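Local atomic coordinates of Dna-binding protein RAP1 (Saccharomyces cerevisiae, PDB entry 4BJT), a protein that binds DNA as a repressor and activator of transcription and, through its C-terminal domain, binds the telomere-associated protein Rif1. Residues 70-75 and 145-150. Residues are numbered along the deposited sequence; the frame is centred on the assembly and turned at random.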
loop_
_atom_site.group_PDB
_atom_site.type_symbol
_atom_site.label_atom_id
_atom_site.label_comp_id
_atom_site.label_asym_id
_atom_site.label_seq_id
_atom_site.Cartn_x
_atom_site.Cartn_y
_atom_site.Cartn_z
ATOM N N PRO C 70 -14.033 9.402 -0.795
ATOM C CA PRO C 70 -13.275 10.291 0.071
ATOM C C PRO C 70 -12.665 11.446 -0.702
ATOM O O PRO C 70 -12.369 11.280 -1.875
ATOM C CB PRO C 70 -12.183 9.396 0.666
ATOM C CG PRO C 70 -12.190 8.192 -0.065
ATOM C CD PRO C 70 -13.410 8.067 -0.905
ATOM N N LYS C 71 -12.461 12.600 -0.045
ATOM C CA LYS C 71 -11.894 13.791 -0.690
ATOM C C LYS C 71 -10.547 13.533 -1.376
ATOM O O LYS C 71 -10.273 14.073 -2.454
ATOM C CB LYS C 71 -11.773 14.951 0.318
ATOM C CG LYS C 71 -11.501 16.311 -0.318
ATOM C CD LYS C 71 -11.174 17.406 0.718
ATOM C CE LYS C 71 -12.221 17.579 1.799
ATOM N NZ LYS C 71 -11.960 18.780 2.639
ATOM N N ILE C 72 -9.715 12.688 -0.775
ATOM C CA ILE C 72 -8.395 12.395 -1.343
ATOM C C ILE C 72 -8.479 11.558 -2.634
ATOM O O ILE C 72 -7.492 11.471 -3.365
ATOM C CB ILE C 72 -7.536 11.667 -0.283
ATOM C CG1 ILE C 72 -6.020 11.672 -0.620
ATOM C CG2 ILE C 72 -8.047 10.244 -0.018
ATOM C CD1 ILE C 72 -5.369 13.020 -0.627
ATOM N N ALA C 73 -9.632 10.897 -2.874
ATOM C CA ALA C 73 -9.779 10.008 -4.032
ATOM C C ALA C 73 -10.190 10.815 -5.234
ATOM O O ALA C 73 -11.372 11.019 -5.476
ATOM C CB ALA C 73 -10.800 8.905 -3.744
ATOM N N THR C 74 -9.215 11.332 -5.963
ATOM C CA THR C 74 -9.440 12.187 -7.101
ATOM C C THR C 74 -9.391 11.409 -8.411
ATOM O O THR C 74 -8.874 10.291 -8.453
ATOM C CB THR C 74 -8.371 13.287 -7.097
ATOM O OG1 THR C 74 -7.106 12.642 -7.046
ATOM C CG2 THR C 74 -8.464 14.171 -5.875
ATOM N N THR C 75 -9.866 12.047 -9.500
ATOM C CA THR C 75 -9.855 11.419 -10.835
ATOM C C THR C 75 -8.452 11.253 -11.405
ATOM O O THR C 75 -8.301 10.509 -12.380
ATOM C CB THR C 75 -10.785 12.135 -11.810
ATOM O OG1 THR C 75 -10.295 13.467 -12.047
ATOM C CG2 THR C 75 -12.230 12.151 -11.338
ATOM N N LEU C 145 -7.254 2.306 3.456
ATOM C CA LEU C 145 -7.991 2.743 4.639
ATOM C C LEU C 145 -7.350 3.951 5.267
ATOM O O LEU C 145 -8.047 4.865 5.695
ATOM C CB LEU C 145 -8.074 1.637 5.683
ATOM C CG LEU C 145 -8.974 0.456 5.335
ATOM C CD1 LEU C 145 -8.652 -0.757 6.230
ATOM C CD2 LEU C 145 -10.453 0.842 5.440
ATOM N N ASN C 146 -6.006 3.942 5.386
ATOM C CA ASN C 146 -5.301 5.046 6.034
ATOM C C ASN C 146 -5.251 6.282 5.144
ATOM O O ASN C 146 -5.435 7.388 5.630
ATOM C CB ASN C 146 -3.931 4.595 6.529
ATOM C CG ASN C 146 -4.090 3.710 7.742
ATOM O OD1 ASN C 146 -4.125 4.189 8.867
ATOM N ND2 ASN C 146 -4.233 2.438 7.532
ATOM N N MET C 147 -5.068 6.109 3.841
ATOM C CA MET C 147 -5.127 7.210 2.887
ATOM C C MET C 147 -6.469 7.916 2.999
ATOM O O MET C 147 -6.546 9.140 3.093
ATOM C CB MET C 147 -4.941 6.654 1.464
ATOM C CG MET C 147 -5.120 7.712 0.358
ATOM S SD MET C 147 -5.262 6.829 -1.210
ATOM C CE MET C 147 -5.575 8.173 -2.416
ATOM N N PHE C 148 -7.534 7.140 2.973
ATOM C CA PHE C 148 -8.875 7.704 3.017
ATOM C C PHE C 148 -9.223 8.327 4.357
ATOM O O PHE C 148 -9.820 9.411 4.375
ATOM C CB PHE C 148 -9.915 6.643 2.681
ATOM C CG PHE C 148 -9.853 5.964 1.329
ATOM C CD1 PHE C 148 -9.240 6.579 0.248
ATOM C CD2 PHE C 148 -10.629 4.845 1.073
ATOM C CE1 PHE C 148 -9.278 5.994 -1.018
ATOM C CE2 PHE C 148 -10.668 4.277 -0.187
ATOM C CZ PHE C 148 -10.040 4.891 -1.234
ATOM N N LYS C 149 -8.878 7.662 5.472
ATOM C CA LYS C 149 -9.191 8.216 6.789
ATOM C C LYS C 149 -8.408 9.507 7.030
ATOM O O LYS C 149 -8.988 10.481 7.521
ATOM C CB LYS C 149 -8.902 7.189 7.901
ATOM C CG LYS C 149 -9.432 7.591 9.283
ATOM C CD LYS C 149 -8.995 6.617 10.379
ATOM C CE LYS C 149 -9.332 7.120 11.760
ATOM N NZ LYS C 149 -9.078 6.088 12.798
ATOM N N ASP C 150 -7.112 9.519 6.701
ATOM C CA ASP C 150 -6.229 10.661 6.953
ATOM C C ASP C 150 -6.339 11.762 5.906
ATOM O O ASP C 150 -5.786 12.840 6.130
ATOM C CB ASP C 150 -4.760 10.205 7.020
ATOM C CG ASP C 150 -4.375 9.146 8.050
ATOM O OD1 ASP C 150 -5.097 9.007 9.061
ATOM O OD2 ASP C 150 -3.321 8.488 7.855
HETATM O O HOH W 1 -10.009 11.731 2.199
#
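Pro70 sets its CG over one face of the Phe148 ring, 3.6 Å from the ring centroid and 19° off the normal. This CH-pi contact is shifted toward the rim, where Pro70 CG comes within 3.4 Å of Phe148 CD1. Ile72 approaches the same ring at its edge: its CG2 branch lies near the ring plane, 3.9 Å from Phe148 CD1, and rests 3.6 Å from the carbonyl Met147 O. Both branches of Ile72 touch Met147, CG2 meeting Met147 CG at 3.9 Å. With CG anti to the backbone N (chi1 174°) and the chain extended beyond it, Met147 reaches to the loop, and its CE touches Ile72 CG1 at 4.0 Å. Ala73 CB makes a looser contact with the ring, and Phe82 of helix 80-83 packs against Ala73 and Phe148. Beside this tight apolar patch, near partly exposed Ile72, the contact is looser and a single water bridges the backbones, accepting from Ile72 N and donating to Phe148 O. The type I turn from Pro70 to Ala73, closed by Ala73 N to Pro70 O at 2.9 Å, presents Pro70 and Ile72 to the end of helix 140-150, a loop-on-helix packing within the all-helical Rap1 C-terminal domain.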